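Local coordinates for conserved membrane protein (Chlamydia abortus, PDB 6GZU), which acts as a secreted Chlamydia effector of the CE clan that combines deubiquitination with acetylation and induces Golgi fragmentation, at residues Thr202-Lys214 / Ala231-Arg245. Numbering follows the deposited sequence.
Sequences TSCGIWLSLFLDK and AQYFLQEFLETIPQR
Helix 204-214 crosses helix 231-241 at 69°, their axes 10.7 Å apart at closest, with Trp207 abreast of Leu235 and Leu210 abreast of Phe238. Methyl CD1 of Leu235 sits over the centre of the Trp207 six-membered ring, a CH-pi contact 3.6 Å from the centroid, while CD2 turns to NE1 of Trp207 and CB of Ser203. CB of Ala231 meets the same indole at its edge. Ile206 packs its CG2 branch against Leu235, Leu239 and the edge of the Phe238 ring. Phe238 is a knob in the hole formed by Ile206, Ser209, Leu210 and Asp213; one face lies under CB of Leu210, 3.9 Å from the ring centroid. The trans chi1 of Leu210 (-180°) carries its CD1 between CB of Phe238 and CE2 of Phe234, a tight 3.4 Å from the latter. Beyond this apolar patch, Arg245 reaches back from the far end of the second segment, its chain bent at chi3, and grips a single oxygen of Asp213: OD2 takes NH1 at 2.9 Å and NH2 at 3.1 Å in a salt bridge. OD2 lies in the guanidinium plane, but the carboxylate is turned 72° from it. His26 of helix 20-33 also hydrogen-bonds OD2 and meets Phe238 edge-to-face. This is helix-on-helix packing in the C-terminal, Ulp1-type (CE-clan) catalytic domain: helix 204-217, which starts at Cys204, the probable nucleophile of a Cys-His-Asp triad with His134 and Asp151, is covered on its side away from the central sheet by helix 228-241.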
loop_
_atom_site.group_PDB
_atom_site.type_symbol
_atom_site.label_atom_id
_atom_site.label_comp_id
_atom_site.label_asym_id
_atom_site.label_seq_id
_atom_site.Cartn_x
_atom_site.Cartn_y
_atom_site.Cartn_z
ATOM N N THR A 202 1.129 -16.917 -7.703
ATOM C CA THR A 202 0.410 -16.780 -6.441
ATOM C C THR A 202 1.120 -16.016 -5.312
ATOM O O THR A 202 0.474 -15.650 -4.324
ATOM C CB THR A 202 0.013 -18.175 -5.897
ATOM O OG1 THR A 202 1.193 -18.921 -5.573
ATOM C CG2 THR A 202 -0.806 -18.961 -6.935
ATOM N N SER A 203 2.432 -15.783 -5.445
ATOM C CA SER A 203 3.256 -15.203 -4.358
ATOM C C SER A 203 3.385 -13.690 -4.317
ATOM O O SER A 203 4.170 -13.161 -3.509
ATOM C CB SER A 203 4.674 -15.731 -4.387
ATOM O OG SER A 203 5.288 -15.448 -5.631
ATOM N N CYS A 204 2.643 -12.970 -5.158
ATOM C CA CYS A 204 2.751 -11.500 -5.189
ATOM C C CYS A 204 2.572 -10.847 -3.839
ATOM O O CYS A 204 3.280 -9.844 -3.557
ATOM C CB CYS A 204 1.727 -10.929 -6.171
ATOM S SG CYS A 204 0.072 -11.638 -5.932
ATOM N N GLY A 205 1.614 -11.334 -3.031
ATOM C CA GLY A 205 1.344 -10.722 -1.726
ATOM C C GLY A 205 2.507 -10.889 -0.760
ATOM O O GLY A 205 2.773 -10.011 0.073
ATOM N N ILE A 206 3.217 -12.004 -0.873
ATOM C CA ILE A 206 4.376 -12.251 -0.014
ATOM C C ILE A 206 5.513 -11.347 -0.478
ATOM O O ILE A 206 6.160 -10.677 0.347
ATOM C CB ILE A 206 4.804 -13.699 -0.110
ATOM C CG1 ILE A 206 3.625 -14.598 0.283
ATOM C CG2 ILE A 206 6.013 -13.948 0.785
ATOM C CD1 ILE A 206 3.860 -16.085 0.023
ATOM N N TRP A 207 5.718 -11.254 -1.785
ATOM C CA TRP A 207 6.787 -10.402 -2.282
ATOM C C TRP A 207 6.626 -8.937 -1.853
ATOM O O TRP A 207 7.607 -8.279 -1.449
ATOM C CB TRP A 207 6.824 -10.441 -3.818
ATOM C CG TRP A 207 7.598 -11.593 -4.342
ATOM C CD1 TRP A 207 7.120 -12.679 -5.053
ATOM C CD2 TRP A 207 9.003 -11.749 -4.257
ATOM N NE1 TRP A 207 8.149 -13.507 -5.361
ATOM C CE2 TRP A 207 9.324 -12.954 -4.922
ATOM C CE3 TRP A 207 10.032 -10.992 -3.673
ATOM C CZ2 TRP A 207 10.631 -13.441 -5.002
ATOM C CZ3 TRP A 207 11.329 -11.474 -3.759
ATOM C CH2 TRP A 207 11.624 -12.678 -4.438
ATOM N N LEU A 208 5.423 -8.380 -1.993
ATOM C CA LEU A 208 5.262 -6.954 -1.694
ATOM C C LEU A 208 5.401 -6.748 -0.181
ATOM O O LEU A 208 5.889 -5.680 0.247
ATOM C CB LEU A 208 3.929 -6.422 -2.219
ATOM C CG LEU A 208 2.633 -6.906 -1.538
ATOM C CD1 LEU A 208 2.311 -6.038 -0.278
ATOM C CD2 LEU A 208 1.467 -6.888 -2.527
ATOM N N SER A 209 5.040 -7.748 0.638
ATOM C CA SER A 209 5.200 -7.622 2.084
ATOM C C SER A 209 6.679 -7.633 2.474
ATOM O O SER A 209 7.121 -6.837 3.334
ATOM C CB SER A 209 4.442 -8.748 2.797
ATOM O OG SER A 209 3.051 -8.638 2.544
ATOM N N LEU A 210 7.451 -8.533 1.855
ATOM C CA LEU A 210 8.906 -8.552 2.053
ATOM C C LEU A 210 9.509 -7.217 1.598
ATOM O O LEU A 210 10.375 -6.644 2.279
ATOM C CB LEU A 210 9.537 -9.715 1.256
ATOM C CG LEU A 210 11.039 -10.018 1.255
ATOM C CD1 LEU A 210 11.258 -11.453 0.714
ATOM C CD2 LEU A 210 11.832 -9.034 0.381
ATOM N N PHE A 211 9.080 -6.711 0.447
ATOM C CA PHE A 211 9.620 -5.441 -0.020
ATOM C C PHE A 211 9.391 -4.332 1.004
ATOM O O PHE A 211 10.320 -3.550 1.302
ATOM C CB PHE A 211 9.059 -5.046 -1.386
ATOM C CG PHE A 211 9.540 -3.705 -1.838
ATOM C CD1 PHE A 211 10.865 -3.550 -2.266
ATOM C CD2 PHE A 211 8.706 -2.606 -1.728
ATOM C CE1 PHE A 211 11.372 -2.305 -2.630
ATOM C CE2 PHE A 211 9.165 -1.339 -2.111
ATOM C CZ PHE A 211 10.509 -1.199 -2.574
ATOM N N LEU A 212 8.165 -4.214 1.486
ATOM C CA LEU A 212 7.886 -3.111 2.410
ATOM C C LEU A 212 8.742 -3.273 3.673
ATOM O O LEU A 212 9.260 -2.302 4.220
ATOM C CB LEU A 212 6.412 -3.065 2.795
ATOM C CG LEU A 212 6.059 -1.896 3.738
ATOM C CD1 LEU A 212 6.317 -0.546 3.049
ATOM C CD2 LEU A 212 4.609 -2.024 4.103
ATOM N N ASP A 213 8.859 -4.503 4.166
ATOM C CA ASP A 213 9.710 -4.838 5.306
ATOM C C ASP A 213 11.116 -4.248 5.134
ATOM O O ASP A 213 11.627 -3.530 5.994
ATOM C CB ASP A 213 9.771 -6.354 5.403
ATOM C CG ASP A 213 10.030 -6.826 6.773
ATOM O OD1 ASP A 213 11.078 -6.461 7.340
ATOM O OD2 ASP A 213 9.195 -7.591 7.291
ATOM N N LYS A 214 11.725 -4.515 3.988
ATOM C CA LYS A 214 13.064 -4.034 3.732
ATOM C C LYS A 214 13.122 -2.551 3.432
ATOM O O LYS A 214 14.066 -1.885 3.834
ATOM C CB LYS A 214 13.626 -4.818 2.553
ATOM C CG LYS A 214 13.560 -6.318 2.737
ATOM C CD LYS A 214 14.865 -6.846 3.155
ATOM C CE LYS A 214 14.763 -8.354 3.258
ATOM N NZ LYS A 214 15.776 -8.960 4.144
ATOM N N ALA A 231 15.261 -17.512 -5.598
ATOM C CA ALA A 231 14.153 -16.648 -5.176
ATOM C C ALA A 231 13.237 -17.388 -4.244
ATOM O O ALA A 231 12.745 -16.816 -3.278
ATOM C CB ALA A 231 13.362 -16.124 -6.379
ATOM N N GLN A 232 12.971 -18.655 -4.548
ATOM C CA GLN A 232 12.099 -19.444 -3.694
ATOM C C GLN A 232 12.700 -19.575 -2.312
ATOM O O GLN A 232 12.001 -19.412 -1.312
ATOM C CB GLN A 232 11.818 -20.817 -4.304
ATOM C CG GLN A 232 10.913 -20.748 -5.518
ATOM N N TYR A 233 14.005 -19.818 -2.242
ATOM C CA TYR A 233 14.673 -19.946 -0.939
ATOM C C TYR A 233 14.647 -18.627 -0.170
ATOM O O TYR A 233 14.508 -18.612 1.053
ATOM C CB TYR A 233 16.123 -20.425 -1.122
ATOM C CG TYR A 233 16.308 -21.914 -1.007
ATOM C CD1 TYR A 233 15.485 -22.799 -1.712
ATOM C CD2 TYR A 233 17.327 -22.437 -0.220
ATOM C CE1 TYR A 233 15.656 -24.191 -1.636
ATOM N N PHE A 234 14.777 -17.523 -0.906
ATOM C CA PHE A 234 14.735 -16.162 -0.343
ATOM C C PHE A 234 13.384 -15.883 0.314
ATOM O O PHE A 234 13.316 -15.393 1.450
ATOM C CB PHE A 234 15.015 -15.156 -1.465
ATOM C CG PHE A 234 15.111 -13.722 -1.015
ATOM C CD1 PHE A 234 16.224 -13.272 -0.328
ATOM C CD2 PHE A 234 14.130 -12.812 -1.359
ATOM C CE1 PHE A 234 16.323 -11.930 0.054
ATOM C CE2 PHE A 234 14.230 -11.463 -0.989
ATOM C CZ PHE A 234 15.319 -11.025 -0.277
ATOM N N LEU A 235 12.306 -16.184 -0.402
ATOM C CA LEU A 235 10.949 -15.984 0.111
ATOM C C LEU A 235 10.703 -16.887 1.296
ATOM O O LEU A 235 10.063 -16.501 2.259
ATOM C CB LEU A 235 9.932 -16.327 -0.981
ATOM C CG LEU A 235 8.715 -15.479 -1.295
ATOM C CD1 LEU A 235 9.120 -13.990 -1.472
ATOM C CD2 LEU A 235 8.097 -16.023 -2.578
ATOM N N GLN A 236 11.173 -18.129 1.206
ATOM C CA GLN A 236 10.970 -19.067 2.300
ATOM C C GLN A 236 11.641 -18.579 3.571
ATOM O O GLN A 236 11.092 -18.720 4.665
ATOM C CB GLN A 236 11.550 -20.429 1.948
ATOM C CG GLN A 236 11.266 -21.463 2.976
ATOM C CD GLN A 236 9.914 -22.106 2.747
ATOM O OE1 GLN A 236 8.871 -21.466 2.908
ATOM N NE2 GLN A 236 9.929 -23.387 2.339
ATOM N N GLU A 237 12.845 -18.025 3.429
ATOM C CA GLU A 237 13.579 -17.474 4.572
ATOM C C GLU A 237 12.770 -16.359 5.240
ATOM O O GLU A 237 12.726 -16.262 6.464
ATOM C CB GLU A 237 14.913 -16.891 4.104
ATOM C CG GLU A 237 15.833 -16.443 5.236
ATOM C CD GLU A 237 17.288 -16.347 4.786
ATOM N N PHE A 238 12.138 -15.517 4.428
ATOM C CA PHE A 238 11.280 -14.463 4.955
ATOM C C PHE A 238 10.082 -15.033 5.680
ATOM O O PHE A 238 9.791 -14.628 6.818
ATOM C CB PHE A 238 10.846 -13.532 3.805
ATOM C CG PHE A 238 9.710 -12.629 4.159
ATOM C CD1 PHE A 238 9.921 -11.518 4.979
ATOM C CD2 PHE A 238 8.436 -12.867 3.654
ATOM C CE1 PHE A 238 8.884 -10.646 5.294
ATOM C CE2 PHE A 238 7.364 -12.009 3.981
ATOM C CZ PHE A 238 7.605 -10.886 4.809
ATOM N N LEU A 239 9.417 -16.035 5.074
ATOM C CA LEU A 239 8.281 -16.657 5.737
ATOM C C LEU A 239 8.663 -17.264 7.076
ATOM O O LEU A 239 7.875 -17.224 8.036
ATOM C CB LEU A 239 7.635 -17.712 4.831
ATOM C CG LEU A 239 6.917 -17.111 3.613
ATOM C CD1 LEU A 239 6.454 -18.244 2.707
ATOM C CD2 LEU A 239 5.738 -16.231 4.041
ATOM N N GLU A 240 9.877 -17.797 7.165
ATOM C CA GLU A 240 10.255 -18.515 8.368
ATOM C C GLU A 240 10.537 -17.578 9.537
ATOM O O GLU A 240 10.621 -18.050 10.674
ATOM C CB GLU A 240 11.399 -19.511 8.121
ATOM C CG GLU A 240 10.896 -20.725 7.354
ATOM C CD GLU A 240 11.988 -21.659 6.852
ATOM O OE1 GLU A 240 13.197 -21.377 7.033
ATOM O OE2 GLU A 240 11.627 -22.697 6.261
ATOM N N THR A 241 10.623 -16.266 9.279
ATOM C CA THR A 241 10.781 -15.269 10.353
ATOM C C THR A 241 9.431 -14.939 11.000
ATOM O O THR A 241 9.351 -14.505 12.160
ATOM C CB THR A 241 11.418 -13.933 9.866
ATOM O OG1 THR A 241 10.484 -13.192 9.065
ATOM C CG2 THR A 241 12.678 -14.174 9.050
ATOM N N ILE A 242 8.366 -15.151 10.247
ATOM C CA ILE A 242 7.063 -14.640 10.671
ATOM C C ILE A 242 6.630 -15.205 12.030
ATOM O O ILE A 242 6.090 -14.454 12.870
ATOM C CB ILE A 242 5.978 -14.816 9.568
ATOM C CG1 ILE A 242 6.363 -14.002 8.312
ATOM C CG2 ILE A 242 4.631 -14.310 10.080
ATOM C CD1 ILE A 242 6.557 -12.550 8.571
ATOM N N PRO A 243 6.880 -16.489 12.307
ATOM C CA PRO A 243 6.373 -16.968 13.617
ATOM C C PRO A 243 7.088 -16.377 14.827
ATOM O O PRO A 243 6.557 -16.423 15.950
ATOM C CB PRO A 243 6.615 -18.493 13.525
ATOM C CG PRO A 243 6.535 -18.788 12.054
ATOM C CD PRO A 243 7.273 -17.621 11.440
ATOM N N GLN A 244 8.277 -15.820 14.620
ATOM C CA GLN A 244 8.995 -15.168 15.708
ATOM C C GLN A 244 8.616 -13.704 15.861
ATOM O O GLN A 244 9.127 -13.008 16.741
ATOM C CB GLN A 244 10.506 -15.296 15.513
ATOM C CG GLN A 244 11.034 -16.750 15.558
ATOM C CD GLN A 244 11.175 -17.347 14.174
ATOM O OE1 GLN A 244 11.683 -16.692 13.253
ATOM N NE2 GLN A 244 10.718 -18.610 14.012
ATOM N N ARG A 245 7.708 -13.245 15.014
ATOM C CA ARG A 245 7.282 -11.841 14.987
ATOM C C ARG A 245 5.765 -11.633 15.202
ATOM O O ARG A 245 5.086 -11.054 14.351
ATOM C CB ARG A 245 7.700 -11.200 13.647
ATOM C CG ARG A 245 9.191 -11.305 13.336
ATOM C CD ARG A 245 9.467 -10.986 11.865
ATOM N NE ARG A 245 9.239 -9.592 11.569
ATOM C CZ ARG A 245 9.271 -9.091 10.338
ATOM N NH1 ARG A 245 9.044 -7.815 10.163
ATOM N NH2 ARG A 245 9.491 -9.888 9.286
#